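Local coordinates for antigen 43 (Escherichia coli, PDB 4KH3), which probably mediates cell-to-cell aggregation and biofilm formation, as a self-associating autotransporter adhesin whose surface-displayed passenger domain forms a Velcro-like link between bacteria, at residues Ile411-Gly416 with Leu432-Ser437; Leu339-Gly344 with Phe357-Gly362; Gln461-Leu466 with Asp481-Arg486; Trp109-Gly114 with Thr128-Gly133. All blocks are in the same frame, centred on the assembly; numbering follows the deposited sequence.

Contact 1 (Ile411-Gly416 with Leu432-Ser437); sequences ILTLSG and LLQGGS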
loop_
_atom_site.group_PDB
_atom_site.type_symbol
_atom_site.label_atom_id
_atom_site.label_comp_id
_atom_site.label_asym_id
_atom_site.label_seq_id
_atom_site.Cartn_x
_atom_site.Cartn_y
_atom_site.Cartn_z
ATOM N N ILE A 411 -10.599 17.556 19.458
ATOM C CA ILE A 411 -9.586 18.598 19.479
ATOM C C ILE A 411 -10.018 19.701 18.522
ATOM O O ILE A 411 -10.457 19.434 17.406
ATOM C CB ILE A 411 -8.205 18.071 19.068
ATOM C CG1 ILE A 411 -7.697 17.046 20.081
ATOM C CG2 ILE A 411 -7.210 19.216 18.938
ATOM C CD1 ILE A 411 -6.304 16.517 19.756
ATOM N N LEU A 412 -9.922 20.937 18.990
ATOM C CA LEU A 412 -10.212 22.105 18.185
ATOM C C LEU A 412 -8.969 22.961 18.221
ATOM O O LEU A 412 -8.640 23.545 19.251
ATOM C CB LEU A 412 -11.405 22.864 18.756
ATOM C CG LEU A 412 -11.632 24.282 18.234
ATOM C CD1 LEU A 412 -11.724 24.295 16.720
ATOM C CD2 LEU A 412 -12.894 24.843 18.851
ATOM N N THR A 413 -8.262 22.995 17.096
ATOM C CA THR A 413 -6.992 23.696 16.984
ATOM C C THR A 413 -7.192 24.987 16.192
ATOM O O THR A 413 -7.706 24.963 15.077
ATOM C CB THR A 413 -5.933 22.809 16.278
ATOM O OG1 THR A 413 -5.698 21.632 17.056
ATOM C CG2 THR A 413 -4.617 23.547 16.107
ATOM N N LEU A 414 -6.791 26.111 16.776
ATOM C CA LEU A 414 -6.903 27.409 16.121
ATOM C C LEU A 414 -5.525 27.927 15.734
ATOM O O LEU A 414 -4.590 27.891 16.542
ATOM C CB LEU A 414 -7.570 28.412 17.059
ATOM C CG LEU A 414 -8.897 27.950 17.645
ATOM C CD1 LEU A 414 -9.466 29.012 18.573
ATOM C CD2 LEU A 414 -9.867 27.624 16.534
ATOM N N SER A 415 -5.393 28.409 14.501
ATOM C CA SER A 415 -4.109 28.938 14.042
ATOM C C SER A 415 -4.235 30.404 13.631
ATOM O O SER A 415 -3.263 31.030 13.202
ATOM C CB SER A 415 -3.489 28.066 12.929
ATOM O OG SER A 415 -4.272 28.052 11.741
ATOM N N GLY A 416 -5.437 30.950 13.787
ATOM C CA GLY A 416 -5.659 32.365 13.547
ATOM C C GLY A 416 -6.696 32.936 14.493
ATOM O O GLY A 416 -6.894 32.420 15.590
ATOM N N LEU A 432 -10.166 19.425 23.828
ATOM C CA LEU A 432 -9.015 20.320 23.824
ATOM C C LEU A 432 -9.255 21.455 22.847
ATOM O O LEU A 432 -9.533 21.222 21.675
ATOM C CB LEU A 432 -7.729 19.574 23.439
ATOM C CG LEU A 432 -6.457 20.428 23.364
ATOM C CD1 LEU A 432 -6.172 21.051 24.712
ATOM C CD2 LEU A 432 -5.232 19.628 22.885
ATOM N N LEU A 433 -9.168 22.683 23.341
ATOM C CA LEU A 433 -9.170 23.859 22.489
ATOM C C LEU A 433 -7.798 24.458 22.643
ATOM O O LEU A 433 -7.374 24.751 23.757
ATOM C CB LEU A 433 -10.229 24.856 22.940
ATOM C CG LEU A 433 -10.101 26.299 22.456
ATOM C CD1 LEU A 433 -10.260 26.389 20.962
ATOM C CD2 LEU A 433 -11.142 27.163 23.140
ATOM N N GLN A 434 -7.084 24.614 21.537
ATOM C CA GLN A 434 -5.694 25.032 21.630
ATOM C C GLN A 434 -5.279 25.982 20.519
ATOM O O GLN A 434 -5.776 25.901 19.394
ATOM C CB GLN A 434 -4.777 23.816 21.617
ATOM C CG GLN A 434 -4.857 23.014 20.335
ATOM C CD GLN A 434 -3.826 21.913 20.265
ATOM O OE1 GLN A 434 -2.855 21.906 21.023
ATOM N NE2 GLN A 434 -4.034 20.968 19.355
ATOM N N GLY A 435 -4.356 26.876 20.856
ATOM C CA GLY A 435 -3.747 27.764 19.888
ATOM C C GLY A 435 -4.603 28.961 19.528
ATOM O O GLY A 435 -5.776 29.062 19.915
ATOM N N GLY A 436 -3.988 29.880 18.792
ATOM C CA GLY A 436 -4.685 30.994 18.183
ATOM C C GLY A 436 -5.531 31.830 19.113
ATOM O O GLY A 436 -5.131 32.158 20.231
ATOM N N SER A 437 -6.724 32.159 18.637
ATOM C CA SER A 437 -7.592 33.086 19.329
ATOM C C SER A 437 -9.040 32.782 19.000
ATOM O O SER A 437 -9.375 32.465 17.859
ATOM C CB SER A 437 -7.244 34.517 18.917
ATOM O OG SER A 437 -8.321 35.395 19.169
#

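Contact 2 (Leu339-Gly344 with Phe357-Gly362); sequences LLADSG and FSIGGG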
loop_
_atom_site.group_PDB
_atom_site.type_symbol
_atom_site.label_atom_id
_atom_site.label_comp_id
_atom_site.label_asym_id
_atom_site.label_seq_id
_atom_site.Cartn_x
_atom_site.Cartn_y
_atom_site.Cartn_z
ATOM N N LEU A 339 -13.837 11.108 7.392
ATOM C CA LEU A 339 -13.974 12.209 6.454
ATOM C C LEU A 339 -12.876 13.250 6.652
ATOM O O LEU A 339 -12.632 13.703 7.763
ATOM C CB LEU A 339 -15.353 12.847 6.596
ATOM C CG LEU A 339 -15.653 14.064 5.710
ATOM C CD1 LEU A 339 -15.905 13.658 4.273
ATOM C CD2 LEU A 339 -16.840 14.838 6.250
ATOM N N LEU A 340 -12.198 13.601 5.568
ATOM C CA LEU A 340 -11.216 14.682 5.569
ATOM C C LEU A 340 -11.674 15.724 4.560
ATOM O O LEU A 340 -11.752 15.450 3.366
ATOM C CB LEU A 340 -9.833 14.165 5.155
ATOM C CG LEU A 340 -9.283 12.938 5.881
ATOM C CD1 LEU A 340 -7.932 12.546 5.307
ATOM C CD2 LEU A 340 -9.166 13.217 7.362
ATOM N N ALA A 341 -11.978 16.922 5.026
ATOM C CA ALA A 341 -12.477 17.949 4.131
ATOM C C ALA A 341 -12.024 19.310 4.620
ATOM O O ALA A 341 -11.635 19.449 5.771
ATOM C CB ALA A 341 -14.001 17.885 4.066
ATOM N N ASP A 342 -12.054 20.314 3.751
ATOM C CA ASP A 342 -11.936 21.689 4.232
ATOM C C ASP A 342 -13.088 22.552 3.741
ATOM O O ASP A 342 -13.889 22.121 2.917
ATOM C CB ASP A 342 -10.580 22.316 3.905
ATOM C CG ASP A 342 -10.295 22.347 2.433
ATOM O OD1 ASP A 342 -9.789 21.324 1.924
ATOM O OD2 ASP A 342 -10.563 23.388 1.794
ATOM N N SER A 343 -13.169 23.769 4.273
ATOM C CA SER A 343 -14.290 24.667 4.017
ATOM C C SER A 343 -14.335 25.155 2.570
ATOM O O SER A 343 -15.362 25.677 2.121
ATOM C CB SER A 343 -14.265 25.857 4.990
ATOM O OG SER A 343 -13.034 26.562 4.916
ATOM N N GLY A 344 -13.225 24.981 1.852
ATOM C CA GLY A 344 -13.169 25.303 0.439
ATOM C C GLY A 344 -13.620 24.159 -0.461
ATOM O O GLY A 344 -13.493 24.227 -1.683
ATOM N N PHE A 357 -25.630 16.711 5.981
ATOM C CA PHE A 357 -24.587 17.694 6.220
ATOM C C PHE A 357 -24.136 18.271 4.891
ATOM O O PHE A 357 -24.416 17.708 3.828
ATOM C CB PHE A 357 -23.414 17.073 6.980
ATOM C CG PHE A 357 -22.703 16.004 6.217
ATOM C CD1 PHE A 357 -23.153 14.699 6.247
ATOM C CD2 PHE A 357 -21.587 16.307 5.455
ATOM C CE1 PHE A 357 -22.501 13.712 5.538
ATOM C CE2 PHE A 357 -20.931 15.321 4.747
ATOM C CZ PHE A 357 -21.389 14.023 4.792
ATOM N N SER A 358 -23.434 19.392 4.941
ATOM C CA SER A 358 -23.006 20.024 3.703
ATOM C C SER A 358 -21.883 21.011 3.906
ATOM O O SER A 358 -21.699 21.562 4.994
ATOM C CB SER A 358 -24.176 20.730 3.010
ATOM O OG SER A 358 -24.575 21.873 3.743
ATOM N N ILE A 359 -21.128 21.212 2.837
ATOM C CA ILE A 359 -20.131 22.250 2.766
ATOM C C ILE A 359 -20.330 22.837 1.381
ATOM O O ILE A 359 -20.565 22.097 0.434
ATOM C CB ILE A 359 -18.714 21.681 2.873
ATOM C CG1 ILE A 359 -18.614 20.711 4.049
ATOM C CG2 ILE A 359 -17.684 22.806 3.007
ATOM C CD1 ILE A 359 -17.221 20.190 4.290
ATOM N N GLY A 360 -20.259 24.157 1.262
ATOM C CA GLY A 360 -20.504 24.821 -0.008
ATOM C C GLY A 360 -20.441 26.330 0.124
ATOM O O GLY A 360 -21.010 26.899 1.057
ATOM N N GLY A 361 -19.736 26.976 -0.800
ATOM C CA GLY A 361 -19.551 28.416 -0.755
ATOM C C GLY A 361 -18.977 28.902 0.570
ATOM O O GLY A 361 -19.360 29.964 1.075
ATOM N N GLY A 362 -18.070 28.115 1.141
ATOM C CA GLY A 362 -17.428 28.468 2.395
ATOM C C GLY A 362 -18.302 28.309 3.625
ATOM O O GLY A 362 -17.954 28.812 4.690
HETATM O O HOH W 1 -16.956 25.827 -0.060
#

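Contact 3 (Gln461-Leu466 with Asp481-Arg486); sequences QKAVNL and DVIAQR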
loop_
_atom_site.group_PDB
_atom_site.type_symbol
_atom_site.label_atom_id
_atom_site.label_comp_id
_atom_site.label_asym_id
_atom_site.label_seq_id
_atom_site.Cartn_x
_atom_site.Cartn_y
_atom_site.Cartn_z
ATOM N N GLN A 461 -14.916 35.445 25.536
ATOM C CA GLN A 461 -16.298 35.032 25.380
ATOM C C GLN A 461 -17.108 35.753 26.429
ATOM O O GLN A 461 -16.548 36.307 27.378
ATOM C CB GLN A 461 -16.434 33.520 25.570
ATOM C CG GLN A 461 -15.771 32.685 24.479
ATOM C CD GLN A 461 -16.508 32.763 23.149
ATOM O OE1 GLN A 461 -17.381 31.939 22.862
ATOM N NE2 GLN A 461 -16.165 33.764 22.335
ATOM N N LYS A 462 -18.422 35.754 26.259
ATOM C CA LYS A 462 -19.284 36.465 27.180
ATOM C C LYS A 462 -19.296 35.746 28.517
ATOM O O LYS A 462 -19.203 36.366 29.571
ATOM C CB LYS A 462 -20.700 36.548 26.631
ATOM C CG LYS A 462 -21.638 37.376 27.499
ATOM C CD LYS A 462 -23.090 36.930 27.328
ATOM C CE LYS A 462 -24.070 37.935 27.931
ATOM N NZ LYS A 462 -24.039 39.246 27.216
ATOM N N ALA A 463 -19.401 34.425 28.462
ATOM C CA ALA A 463 -19.509 33.628 29.669
ATOM C C ALA A 463 -19.059 32.208 29.395
ATOM O O ALA A 463 -19.250 31.691 28.298
ATOM C CB ALA A 463 -20.950 33.625 30.180
ATOM N N VAL A 464 -18.459 31.582 30.397
ATOM C CA VAL A 464 -18.213 30.155 30.346
ATOM C C VAL A 464 -19.091 29.505 31.401
ATOM O O VAL A 464 -18.886 29.713 32.586
ATOM C CB VAL A 464 -16.747 29.837 30.634
ATOM C CG1 VAL A 464 -16.516 28.324 30.622
ATOM C CG2 VAL A 464 -15.858 30.528 29.618
ATOM N N ASN A 465 -20.088 28.744 30.975
ATOM C CA ASN A 465 -20.942 28.056 31.928
ATOM C C ASN A 465 -20.332 26.726 32.340
ATOM O O ASN A 465 -20.502 25.712 31.659
ATOM C CB ASN A 465 -22.348 27.843 31.361
ATOM C CG ASN A 465 -23.066 29.148 31.078
ATOM O OD1 ASN A 465 -23.412 29.896 31.996
ATOM N ND2 ASN A 465 -23.305 29.425 29.803
ATOM N N LEU A 466 -19.612 26.740 33.457
ATOM C CA LEU A 466 -18.999 25.534 33.993
ATOM C C LEU A 466 -20.005 24.774 34.843
ATOM O O LEU A 466 -20.137 25.039 36.034
ATOM C CB LEU A 466 -17.772 25.907 34.821
ATOM C CG LEU A 466 -16.953 24.792 35.459
ATOM C CD1 LEU A 466 -16.714 23.682 34.461
ATOM C CD2 LEU A 466 -15.634 25.350 35.959
ATOM N N ASP A 481 -16.704 35.633 31.947
ATOM C CA ASP A 481 -17.248 35.384 33.271
ATOM C C ASP A 481 -17.428 33.891 33.446
ATOM O O ASP A 481 -18.343 33.301 32.865
ATOM C CB ASP A 481 -18.614 36.059 33.442
ATOM C CG ASP A 481 -18.502 37.529 33.773
ATOM O OD1 ASP A 481 -17.360 38.050 33.805
ATOM O OD2 ASP A 481 -19.561 38.161 33.993
ATOM N N VAL A 482 -16.567 33.265 34.238
ATOM C CA VAL A 482 -16.767 31.855 34.532
ATOM C C VAL A 482 -17.882 31.702 35.556
ATOM O O VAL A 482 -17.777 32.190 36.674
ATOM C CB VAL A 482 -15.499 31.181 35.041
ATOM C CG1 VAL A 482 -15.728 29.680 35.172
ATOM C CG2 VAL A 482 -14.352 31.464 34.099
ATOM N N ILE A 483 -18.954 31.033 35.154
ATOM C CA ILE A 483 -20.095 30.821 36.012
ATOM C C ILE A 483 -20.177 29.348 36.391
ATOM O O ILE A 483 -20.658 28.523 35.609
ATOM C CB ILE A 483 -21.383 31.260 35.306
ATOM C CG1 ILE A 483 -21.243 32.708 34.842
ATOM C CG2 ILE A 483 -22.606 31.079 36.215
ATOM C CD1 ILE A 483 -22.375 33.164 33.968
ATOM N N ALA A 484 -19.709 29.029 37.599
ATOM C CA ALA A 484 -19.590 27.640 38.055
ATOM C C ALA A 484 -20.745 27.143 38.916
ATOM O O ALA A 484 -21.464 27.917 39.548
ATOM C CB ALA A 484 -18.271 27.430 38.791
ATOM N N GLN A 485 -20.900 25.827 38.930
ATOM C CA GLN A 485 -21.905 25.172 39.741
ATOM C C GLN A 485 -21.244 24.022 40.469
ATOM O O GLN A 485 -20.091 23.683 40.190
ATOM C CB GLN A 485 -23.013 24.623 38.860
ATOM C CG GLN A 485 -23.727 25.661 38.036
ATOM C CD GLN A 485 -24.627 25.024 37.011
ATOM O OE1 GLN A 485 -25.000 25.652 36.020
ATOM N NE2 GLN A 485 -24.982 23.762 37.239
ATOM N N ARG A 486 -21.977 23.412 41.395
ATOM C CA ARG A 486 -21.440 22.292 42.151
ATOM C C ARG A 486 -21.068 21.142 41.212
ATOM O O ARG A 486 -21.649 20.986 40.138
ATOM C CB ARG A 486 -22.455 21.825 43.191
ATOM C CG ARG A 486 -23.700 21.201 42.601
ATOM C CD ARG A 486 -24.937 21.554 43.410
ATOM N NE ARG A 486 -25.999 20.564 43.248
ATOM C CZ ARG A 486 -27.208 20.677 43.789
ATOM N NH1 ARG A 486 -27.504 21.749 44.519
ATOM N NH2 ARG A 486 -28.118 19.725 43.597
#

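Contact 4 (Trp109-Gly114 with Thr128-Gly133); sequences WVHGGG and TIKHGG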
loop_
_atom_site.group_PDB
_atom_site.type_symbol
_atom_site.label_atom_id
_atom_site.label_comp_id
_atom_site.label_asym_id
_atom_site.label_seq_id
_atom_site.Cartn_x
_atom_site.Cartn_y
_atom_site.Cartn_z
ATOM N N TRP A 109 21.098 -19.162 -15.769
ATOM C CA TRP A 109 20.678 -18.370 -16.910
ATOM C C TRP A 109 19.932 -19.261 -17.874
ATOM O O TRP A 109 20.512 -20.176 -18.467
ATOM C CB TRP A 109 21.874 -17.732 -17.623
ATOM C CG TRP A 109 22.781 -16.975 -16.707
ATOM C CD1 TRP A 109 22.640 -15.683 -16.297
ATOM C CD2 TRP A 109 23.978 -17.467 -16.083
ATOM N NE1 TRP A 109 23.675 -15.339 -15.453
ATOM C CE2 TRP A 109 24.501 -16.412 -15.307
ATOM C CE3 TRP A 109 24.651 -18.685 -16.119
ATOM C CZ2 TRP A 109 25.677 -16.550 -14.572
ATOM C CZ3 TRP A 109 25.817 -18.819 -15.382
ATOM C CH2 TRP A 109 26.318 -17.756 -14.619
ATOM N N VAL A 110 18.639 -18.996 -18.025
ATOM C CA VAL A 110 17.795 -19.767 -18.925
ATOM C C VAL A 110 17.748 -19.081 -20.278
ATOM O O VAL A 110 17.070 -18.059 -20.435
ATOM C CB VAL A 110 16.356 -19.871 -18.394
ATOM C CG1 VAL A 110 15.575 -20.897 -19.202
ATOM C CG2 VAL A 110 16.362 -20.227 -16.918
ATOM N N HIS A 111 18.463 -19.643 -21.251
ATOM C CA HIS A 111 18.537 -19.052 -22.584
ATOM C C HIS A 111 17.346 -19.445 -23.450
ATOM O O HIS A 111 16.529 -20.286 -23.050
ATOM C CB HIS A 111 19.869 -19.427 -23.256
ATOM C CG HIS A 111 21.068 -18.913 -22.519
ATOM N ND1 HIS A 111 21.460 -17.592 -22.558
ATOM C CD2 HIS A 111 21.927 -19.531 -21.668
ATOM C CE1 HIS A 111 22.521 -17.424 -21.785
ATOM N NE2 HIS A 111 22.819 -18.582 -21.234
ATOM N N GLY A 112 17.246 -18.829 -24.625
ATOM C CA GLY A 112 16.243 -19.189 -25.614
ATOM C C GLY A 112 16.160 -20.688 -25.853
ATOM O O GLY A 112 17.166 -21.331 -26.159
ATOM N N GLY A 113 14.966 -21.251 -25.689
ATOM C CA GLY A 113 14.772 -22.681 -25.856
ATOM C C GLY A 113 15.047 -23.519 -24.625
ATOM O O GLY A 113 14.638 -24.676 -24.547
ATOM N N GLY A 114 15.746 -22.934 -23.661
ATOM C CA GLY A 114 16.009 -23.598 -22.404
ATOM C C GLY A 114 14.777 -23.660 -21.524
ATOM O O GLY A 114 13.869 -22.820 -21.623
ATOM N N THR A 128 17.745 -15.979 -14.100
ATOM C CA THR A 128 17.412 -15.046 -15.173
ATOM C C THR A 128 16.835 -15.835 -16.315
ATOM O O THR A 128 17.485 -16.754 -16.820
ATOM C CB THR A 128 18.668 -14.371 -15.787
ATOM O OG1 THR A 128 19.655 -14.130 -14.785
ATOM C CG2 THR A 128 18.301 -13.089 -16.470
ATOM N N ILE A 129 15.641 -15.467 -16.754
ATOM C CA ILE A 129 15.044 -16.117 -17.907
ATOM C C ILE A 129 15.121 -15.169 -19.075
ATOM O O ILE A 129 14.412 -14.169 -19.108
ATOM C CB ILE A 129 13.578 -16.453 -17.661
ATOM C CG1 ILE A 129 13.425 -17.262 -16.369
ATOM C CG2 ILE A 129 12.998 -17.213 -18.849
ATOM C CD1 ILE A 129 12.036 -17.214 -15.840
ATOM N N LYS A 130 15.979 -15.485 -20.042
ATOM C CA LYS A 130 16.152 -14.613 -21.201
ATOM C C LYS A 130 14.990 -14.805 -22.146
ATOM O O LYS A 130 14.174 -15.708 -21.947
ATOM C CB LYS A 130 17.461 -14.918 -21.942
ATOM C CG LYS A 130 18.632 -15.337 -21.049
ATOM C CD LYS A 130 19.061 -14.233 -20.085
ATOM C CE LYS A 130 19.348 -12.914 -20.793
ATOM N NZ LYS A 130 19.678 -11.829 -19.806
ATOM N N HIS A 131 14.931 -13.960 -23.174
ATOM C CA HIS A 131 13.965 -14.101 -24.258
ATOM C C HIS A 131 13.910 -15.543 -24.748
ATOM O O HIS A 131 14.946 -16.173 -24.938
ATOM C CB HIS A 131 14.347 -13.188 -25.423
ATOM C CG HIS A 131 14.272 -11.729 -25.102
ATOM N ND1 HIS A 131 15.322 -10.865 -25.323
ATOM C CD2 HIS A 131 13.271 -10.979 -24.581
ATOM C CE1 HIS A 131 14.971 -9.645 -24.957
ATOM N NE2 HIS A 131 13.735 -9.689 -24.497
ATOM N N GLY A 132 12.698 -16.060 -24.925
ATOM C CA GLY A 132 12.499 -17.427 -25.357
ATOM C C GLY A 132 12.798 -18.475 -24.301
ATOM O O GLY A 132 12.670 -19.672 -24.566
ATOM N N GLY A 133 13.217 -18.039 -23.113
ATOM C CA GLY A 133 13.506 -18.955 -22.024
ATOM C C GLY A 133 12.221 -19.323 -21.303
ATOM O O GLY A 133 11.244 -18.577 -21.382
HETATM O O HOH W 2 12.050 -22.572 -23.815
#

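Contact 1 (Ile411-Gly416 with Leu432-Ser437)
Leu432 lies beside Ile411 on successive coils of a parallel beta-helix, the fold of the autotransporter passenger domain, and the two strands run almost exactly alike, 5° apart. Its carbonyl O takes the amide of Leu412 at 2.7 Å (Leu412 N to Leu432 O), while on the face that also carries Thr413 and Gln434, Ile411 CG1 rests against Leu432 CB. Leu433, next along, points into the interior beside Leu412, both side chains heading the same way. Its CD1 lies 3.7 Å from Leu412 CG and is crossed at a slant by Leu414, whose CD1 comes within 3.6 Å of it, so one methyl is packed by two leucines of the other coil. Gln434 continues the backbone pairing in both directions, its N donating to Leu412 O and its O accepting from Leu414 N. Its CG sits between its backbone N and carbonyl carbon (chi1 63°), and the extended chain beyond delivers NE2 to Thr413 OG1, 2.9 Å away. Past it the strand gives way to Gly435 and Gly436, both at positive phi, whose backbone passes close to Leu414 O, with Gly435 C 3.2 Å from that oxygen. Gly435 O is taken up by Thr457 OG1 of the next coil. Ser437 N then makes a weak bond to Gly416 O, 3.1 Å long, and Ser437 O lies 3.5 Å from Leu414 CD1.

Contact 2 (Leu339-Gly344 with Phe357-Gly362)
The side chain of Phe357 takes the tip of Leu339 obliquely to its ring, Leu339 CD2 lying 4.4 Å from Phe357 CE2; it also touches Leu367 and Arg351. The other flat group is the carboxylate of Asp342, a residue that points its CB away from 357-362. Asp342 OD2 accepts from Gly344 N at 3.1 Å, the donor standing above the carboxylate plane, and weakly from Asn378 ND2. The bond to Gly344 makes an Asx turn, and it bends the chain as strand 338-342 ends. Further along, Ile359, the residue with the largest share in the contact, packs on Ala341 and on the backbone of Asp342 and Ser343. Its CG1 lies anti to the carbonyl carbon (chi1 -48°); beyond it CD1 reaches Ala341 CB at 4.0 Å, while the CG2 branch lies 3.8 Å from Ser343 O. Strand 338-342 belongs to the long face of the parallel beta-helix and pairs there with 319-322 and 374-377. Strand 356-360 is instead the middle strand of an antiparallel meander inserted between those coils, with 346-350 and 363-370 as its partners. The segments therefore face one another across packed side chains, their strand axes 9.3 Å apart at the closest and turned by 34°. At the loop end the backbones draw together: Gly362 CA sends a CH toward Ser343 O at 3.5 Å, and one water donates to Ser343 O at 2.7 Å and accepts from Gly362 N at 2.8 Å. Ser343 OG, meanwhile, is engaged by Asn378 N and Asp381 OD2.

Contact 3 (Gln461-Leu466 with Asp481-Arg486)
Lys462, at the corner where the chain turns from one face of the beta-helix to the next, meets Asp481 through its backbone alone, with Lys462 O 3.9 Å from Asp481 CB. Ala463 CB lies 4.1 Å from Ile483 CD1, on the same side of the sheet as Asn465. Val464 turns its side chain to the interior and begins the parallel pairing, its backbone serving two residues of the next coil: Val464 N donates to Asp481 O at 3.0 Å, standing well above that carbonyl plane, and Val464 O receives Ile483 N at 2.9 Å in a nearly straight bond (171°). Asn465 runs side by side with Ile483, both pointing the same way, and its OD1 lies 4.0 Å from Ile483 CD1. That methyl thus touches both the amide oxygen and Ala463 CB. Asn465 ND2 has a weak bond to Glu445 OE2 on the preceding coil. Leu466 closes the set from the inner side: its N donates to Ile483 O at 3.0 Å, and its CB packs at 4.3 Å against both Val482 CG1 and Ala484 CB. A weak bond from Gln485 N to Leu466 O ends the pairing as the partner strand runs out. Strand 463-466 thus lies between 443-446 and the end of 477-484, and inside the beta-helix Val464 and Leu466 pack on Leu471 of strand 469-474, with Leu466 also reaching Thr488 and Leu490.

Contact 4 (Trp109-Gly114 with Thr128-Gly133)
Trp109 turns its CG anti to its own carbonyl carbon (chi1 -52°), and Thr128 places OG1 in the same way on the neighbouring strand; the two side chains cross at a slant, with Trp109 CD1 3.7 Å from Thr128 OG1. The Trp109 side chain also leans on Leu40 and Pro44 of an earlier loop. Beneath this outer pair Val110 faces the interior, its CG2 4.2 Å from Ile129 CG1 and its CG1 against Gly133 CA. Two backbone bonds flank it, Val110 N to Thr128 O and Lys130 N to Val110 O, both 2.8 Å. The strands end there. His111 and Lys130 lie side by side, pointing the same way, and the aliphatic Lys130 CG approaches His111 ND1 at 3.9 Å, while the far nitrogen of the imidazole, NE2, binds a malonate ion probably carried over from crystallisation. Each segment then makes a type II beta turn, His111 to Gly114 and Lys130 to Gly133. The turns are joined by Gly113 N donating to Gly132 O at 3.0 Å, from above the carbonyl plane, by a water that donates to Gly114 O and Gly132 O, and by a CA-H...O contact from Gly133 CA to His111 O at 3.5 Å. Strand ends and turns stacked on successive coils are a mark of the parallel beta-helix, here in the probable stalk region of an AIDA-type autotransporter.

From the N terminus, contact 4 comes first, closing one coil of the beta-helix between strands 107-110 and 126-129. About 57 Å on, centre to centre, and on the other side of the chain's middle, contact 2 closes the loop from strand 338-342 to the inserted strand 356-360. Contact 1 follows with another single coil, strand 410-414 to 431-434 on the same long face as contact 4, and contact 3 ties strand 463-466 to 477-484 on another face near the C terminus. All four lie in series; none nests or crosses. Contacts 1 and 3 come closest, about 7 Å between nearest atoms, and contacts 3 and 4 span 81 Å between centres.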